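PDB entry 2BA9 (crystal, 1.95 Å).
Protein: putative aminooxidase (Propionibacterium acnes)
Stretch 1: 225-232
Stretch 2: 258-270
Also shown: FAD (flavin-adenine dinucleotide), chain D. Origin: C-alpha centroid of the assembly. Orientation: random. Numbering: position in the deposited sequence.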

# COMPACT_ATOMS: atom_id res chain seq x y z
N ASP A 225 -19.61 -7.95 -11.26
CA ASP A 225 -18.99 -7.44 -12.48
C ASP A 225 -19.75 -6.19 -12.90
O ASP A 225 -20.72 -6.27 -13.64
N ILE A 226 -19.30 -5.05 -12.38
CA ILE A 226 -19.87 -3.74 -12.71
C ILE A 226 -19.45 -3.32 -14.11
O ILE A 226 -18.26 -3.13 -14.38
N THR A 227 -20.43 -3.15 -14.99
CA THR A 227 -20.17 -2.79 -16.38
C THR A 227 -20.41 -1.32 -16.67
O THR A 227 -19.87 -0.79 -17.65
N ARG A 228 -21.21 -0.65 -15.83
CA ARG A 228 -21.59 0.73 -16.07
C ARG A 228 -22.03 1.44 -14.78
O ARG A 228 -22.80 0.89 -14.00
N ILE A 229 -21.52 2.65 -14.56
CA ILE A 229 -22.04 3.56 -13.54
C ILE A 229 -22.32 4.91 -14.18
O ILE A 229 -21.44 5.50 -14.82
N THR A 230 -23.57 5.37 -14.04
CA THR A 230 -24.00 6.68 -14.50
C THR A 230 -24.62 7.45 -13.34
O THR A 230 -25.24 6.86 -12.44
N ARG A 231 -24.47 8.77 -13.35
CA ARG A 231 -24.82 9.58 -12.19
C ARG A 231 -25.64 10.80 -12.60
O ARG A 231 -25.15 11.92 -12.58
N GLU A 232 -26.90 10.56 -12.93
CA GLU A 232 -27.80 11.62 -13.34
C GLU A 232 -28.92 11.81 -12.32
O GLU A 232 -29.13 10.97 -11.44
N LYS A 258 -9.09 3.51 -13.77
CA LYS A 258 -9.82 2.39 -14.36
C LYS A 258 -11.33 2.61 -14.36
O LYS A 258 -12.04 2.14 -15.25
N PHE A 259 -11.79 3.32 -13.32
CA PHE A 259 -13.18 3.77 -13.13
C PHE A 259 -13.64 4.62 -14.30
O PHE A 259 -14.81 4.60 -14.67
N LEU A 260 -12.70 5.36 -14.90
CA LEU A 260 -12.99 6.16 -16.08
C LEU A 260 -13.58 5.33 -17.20
O LEU A 260 -14.45 5.79 -17.94
N ASP A 261 -13.11 4.09 -17.31
CA ASP A 261 -13.49 3.21 -18.42
C ASP A 261 -14.90 2.61 -18.33
O ASP A 261 -15.36 2.03 -19.30
N TYR A 262 -15.56 2.73 -17.18
CA TYR A 262 -16.92 2.19 -17.02
C TYR A 262 -17.91 3.15 -16.35
O TYR A 262 -18.94 2.74 -15.79
N SER A 263 -17.60 4.44 -16.42
CA SER A 263 -18.43 5.47 -15.81
C SER A 263 -18.67 6.58 -16.80
O SER A 263 -17.98 6.68 -17.81
N ASP A 264 -19.66 7.42 -16.48
CA ASP A 264 -19.88 8.70 -17.15
C ASP A 264 -18.94 9.75 -16.54
O ASP A 264 -19.37 10.80 -16.07
N ALA A 265 -17.65 9.44 -16.54
CA ALA A 265 -16.64 10.32 -15.95
C ALA A 265 -16.73 11.72 -16.56
O ALA A 265 -16.86 11.87 -17.78
N ASP A 266 -16.66 12.74 -15.72
CA ASP A 266 -16.69 14.10 -16.23
C ASP A 266 -15.29 14.57 -16.65
O ASP A 266 -14.29 13.84 -16.52
N ASP A 267 -15.23 15.79 -17.19
CA ASP A 267 -14.01 16.36 -17.75
C ASP A 267 -12.84 16.32 -16.77
O ASP A 267 -11.70 16.05 -17.15
N ASP A 268 -13.15 16.58 -15.50
CA ASP A 268 -12.15 16.64 -14.44
C ASP A 268 -11.67 15.26 -14.03
O ASP A 268 -10.49 15.05 -13.75
N GLU A 269 -12.60 14.31 -13.98
CA GLU A 269 -12.27 12.95 -13.65
C GLU A 269 -11.32 12.39 -14.70
O GLU A 269 -10.24 11.93 -14.36
N ARG A 270 -11.71 12.46 -15.98
CA ARG A 270 -10.81 12.05 -17.07
C ARG A 270 -9.45 12.73 -16.96
O ARG A 270 -8.42 12.07 -16.87

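The two stretches meet at a single beta bridge, Ile 229 with Ser 263, whose CA atoms lie 4.7 Å apart. Two backbone hydrogen bonds close it: Ile 229 N donates to Tyr 262 O at 2.9 Å, and Asp 264 N donates to Ile 229 O at 3.1 Å. The same carbonyls also receive CA-H...O contacts, from Arg 228 CA to Tyr 262 O and from Ser 263 CA to Ile 229 O.

Around this bridge the apolar side chains form a small cluster. Ile 226 points toward the second stretch in the m, t rotamer and places CG2 4.0 Å from CD1 of Tyr 262. Ile 229 leaves its backbone sideways, also m, t, and its CD1 reaches the ring edges of two aromatic residues, 4.1 Å from Phe 259 CE1 and 4.1 Å from Tyr 262 CE1. A branched aliphatic chain suits this place because its long arm can touch both rings while the backbone remains in the bridge. Tyr 262, with chi1 p, spreads its ring alongside the isoleucines, and its OH lies 3.4 Å from N6A of the FAD adenine. Phe 259, with chi1 t, starts sideways but brings its ring end nearer; its CZ lies over one face of the Arg 231 guanidinium, 4.1 Å from Arg 231 CZ, so the cation meets the edge of the phenyl ring.

Charge dominates the other end. Arg 231 (m, t, m) leaves its CA sideways, yet its long chain brings the guanidinium to two acids near its plane. Arg 231 NE and NH1 both donate to Asp 264 OD1, at 3.0 and 2.9 Å, while Arg 231 NH1 and NH2 donate to Glu 269 OE1 and OE2, at 3.0 and 3.1 Å. These are salt bridges, and arginine suits the site because its planar group offers several N-H directions at once. Asp 264, chi1 p, points toward the strand and uses its second oxygen as well: Arg 231 N donates to Asp 264 OD2 at 2.7 Å, so one short carboxylate holds both backbone and side chain of the same residue.

Glu 269 OE1 also accepts from Asp 266 N at 3.0 Å, and Asp 266 caps the following helix, its OD1 accepting from Glu 269 N at 2.9 Å. Ser 263, chi1 p, turns back on its own stretch, OG donating to Phe 259 O at 2.7 Å.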

# COMPACT_ATOMS: atom_id res chain seq x y z
CB ASP A 225 -19.07 -8.52 -13.58
CG ASP A 225 -18.28 -8.18 -14.84
OD1 ASP A 225 -17.73 -7.06 -14.96
OD2 ASP A 225 -18.22 -9.06 -15.74
CB ILE A 226 -19.37 -2.64 -11.73
CG1 ILE A 226 -19.83 -2.92 -10.30
CG2 ILE A 226 -19.85 -1.26 -12.20
CD1 ILE A 226 -19.18 -2.02 -9.26
CB THR A 227 -21.02 -3.64 -17.32
OG1 THR A 227 -22.40 -3.38 -17.05
CG2 THR A 227 -20.72 -5.13 -17.10
CB ARG A 228 -22.73 0.78 -17.11
CG ARG A 228 -22.94 2.14 -17.77
CD ARG A 228 -23.58 2.00 -19.16
NE ARG A 228 -22.99 0.89 -19.93
CZ ARG A 228 -23.61 -0.25 -20.27
NH1 ARG A 228 -24.89 -0.47 -19.95
NH2 ARG A 228 -22.94 -1.18 -20.96
CB ILE A 229 -21.07 3.77 -12.35
CG1 ILE A 229 -20.81 2.44 -11.61
CG2 ILE A 229 -21.62 4.82 -11.39
CD1 ILE A 229 -19.84 2.54 -10.45
CB THR A 230 -25.02 6.56 -15.65
OG1 THR A 230 -26.14 5.78 -15.21
CG2 THR A 230 -24.38 5.91 -16.86
CB ARG A 231 -23.56 10.02 -11.45
CG ARG A 231 -22.88 8.90 -10.71
CD ARG A 231 -21.42 9.21 -10.47
NE ARG A 231 -20.67 9.32 -11.73
CZ ARG A 231 -19.47 9.89 -11.85
NH1 ARG A 231 -18.87 9.93 -13.03
NH2 ARG A 231 -18.86 10.41 -10.79
CB GLU A 232 -28.41 11.31 -14.71
CG GLU A 232 -27.55 10.48 -15.64
CD GLU A 232 -27.94 9.00 -15.62
OE1 GLU A 232 -27.49 8.25 -14.72
OE2 GLU A 232 -28.73 8.59 -16.51
CB LYS A 258 -9.50 1.09 -13.61
CG LYS A 258 -7.99 0.75 -13.63
CD LYS A 258 -7.77 -0.76 -13.57
CE LYS A 258 -6.31 -1.13 -13.87
NZ LYS A 258 -5.55 -1.26 -12.62
CB PHE A 259 -13.29 4.53 -11.81
CG PHE A 259 -14.58 5.29 -11.63
CD1 PHE A 259 -15.74 4.65 -11.21
CD2 PHE A 259 -14.62 6.67 -11.83
CE1 PHE A 259 -16.93 5.36 -11.03
CE2 PHE A 259 -15.80 7.38 -11.65
CZ PHE A 259 -16.96 6.72 -11.25
CB LEU A 260 -11.71 6.82 -16.61
CG LEU A 260 -11.03 7.89 -15.76
CD1 LEU A 260 -9.74 8.34 -16.46
CD2 LEU A 260 -11.97 9.07 -15.52
CB ASP A 261 -12.47 2.06 -18.57
CG ASP A 261 -11.06 2.54 -18.91
OD1 ASP A 261 -10.89 3.69 -19.38
OD2 ASP A 261 -10.12 1.75 -18.71
CB TYR A 262 -16.88 0.83 -16.30
CG TYR A 262 -16.31 0.85 -14.89
CD1 TYR A 262 -17.12 1.12 -13.79
CD2 TYR A 262 -14.97 0.58 -14.67
CE1 TYR A 262 -16.60 1.13 -12.51
CE2 TYR A 262 -14.44 0.58 -13.40
CZ TYR A 262 -15.26 0.85 -12.32
OH TYR A 262 -14.73 0.86 -11.04
CB SER A 263 -17.74 6.03 -14.57
OG SER A 263 -16.55 6.71 -14.92
CB ASP A 264 -21.35 9.15 -17.00
CG ASP A 264 -21.80 9.25 -15.54
OD1 ASP A 264 -21.04 8.84 -14.64
OD2 ASP A 264 -22.92 9.72 -15.28
CB ALA A 265 -15.25 9.74 -16.15
CB ASP A 266 -17.40 15.05 -15.27
CG ASP A 266 -16.64 15.33 -13.99
OD1 ASP A 266 -15.41 15.18 -13.94
OD2 ASP A 266 -17.30 15.75 -13.03
CB ASP A 267 -14.25 17.82 -18.20
CG ASP A 267 -14.97 17.93 -19.53
OD1 ASP A 267 -14.88 16.97 -20.32
OD2 ASP A 267 -15.61 18.98 -19.80
CB ASP A 268 -12.70 17.39 -13.22
CG ASP A 268 -12.78 18.88 -13.44
OD1 ASP A 268 -12.06 19.42 -14.30
OD2 ASP A 268 -13.56 19.54 -12.73
CB GLU A 269 -13.54 12.11 -13.49
CG GLU A 269 -14.30 12.46 -12.21
CD GLU A 269 -15.59 11.68 -12.04
OE1 GLU A 269 -16.31 11.47 -13.05
OE2 GLU A 269 -15.89 11.28 -10.89
CB ARG A 270 -11.42 12.33 -18.45
CG ARG A 270 -12.14 11.14 -19.05
CD ARG A 270 -12.92 11.51 -20.28
NE ARG A 270 -14.14 12.25 -19.94
CZ ARG A 270 -14.39 13.52 -20.26
NH1 ARG A 270 -13.53 14.27 -20.96
NH2 ARG A 270 -15.55 14.06 -19.88
PA FAD D . -6.80 -3.03 -2.39
O1A FAD D . -6.15 -3.72 -1.24
O2A FAD D . -6.11 -3.15 -3.74
O5B FAD D . -8.27 -3.64 -2.59
C5B FAD D . -9.08 -3.08 -3.60
C4B FAD D . -10.32 -3.93 -3.79
O4B FAD D . -11.13 -3.33 -4.78
C3B FAD D . -9.97 -5.35 -4.24
O3B FAD D . -10.60 -6.29 -3.39
C2B FAD D . -10.47 -5.41 -5.66
O2B FAD D . -10.82 -6.73 -6.08
C1B FAD D . -11.59 -4.35 -5.64
N9A FAD D . -11.86 -3.86 -7.01
C8A FAD D . -10.96 -3.35 -7.91
N7A FAD D . -11.62 -3.04 -9.06
C5A FAD D . -12.93 -3.35 -8.90
C6A FAD D . -14.06 -3.27 -9.75
N6A FAD D . -14.01 -2.44 -10.84
N1A FAD D . -15.30 -3.65 -9.25
C2A FAD D . -15.43 -4.18 -7.97
N3A FAD D . -14.31 -4.26 -7.15
C4A FAD D . -13.09 -3.88 -7.61
N1 FAD D . 0.45 -2.47 3.59
C2 FAD D . 0.89 -2.18 4.86
O2 FAD D . 0.22 -1.45 5.59
N3 FAD D . 2.10 -2.69 5.30
C4 FAD D . 2.85 -3.51 4.48
O4 FAD D . 3.92 -3.96 4.92
C4X FAD D . 2.39 -3.81 3.20
N5 FAD D . 3.13 -4.61 2.34
C5X FAD D . 2.61 -5.05 1.13
C6 FAD D . 3.32 -5.97 0.36
C7 FAD D . 2.77 -6.43 -0.84
C7M FAD D . 3.55 -7.43 -1.64
C8 FAD D . 1.53 -5.96 -1.26
C8M FAD D . 0.89 -6.42 -2.54
C9 FAD D . 0.84 -5.04 -0.48
C9A FAD D . 1.37 -4.56 0.72
N10 FAD D . 0.70 -3.62 1.51
C10 FAD D . 1.17 -3.30 2.77
C1' FAD D . -0.31 -2.69 0.92
C2' FAD D . -1.73 -3.06 1.34
O2' FAD D . -1.99 -4.45 1.17
C3' FAD D . -2.68 -2.22 0.50
O3' FAD D . -2.29 -0.85 0.58
C4' FAD D . -4.12 -2.40 0.96
O4' FAD D . -4.60 -3.70 0.63
C5' FAD D . -4.97 -1.31 0.32
O5' FAD D . -6.33 -1.62 0.47
P FAD D . -7.41 -0.97 -0.55
O1P FAD D . -8.80 -1.50 -0.24
O2P FAD D . -7.32 0.51 -0.44
O3P FAD D . -7.01 -1.48 -2.02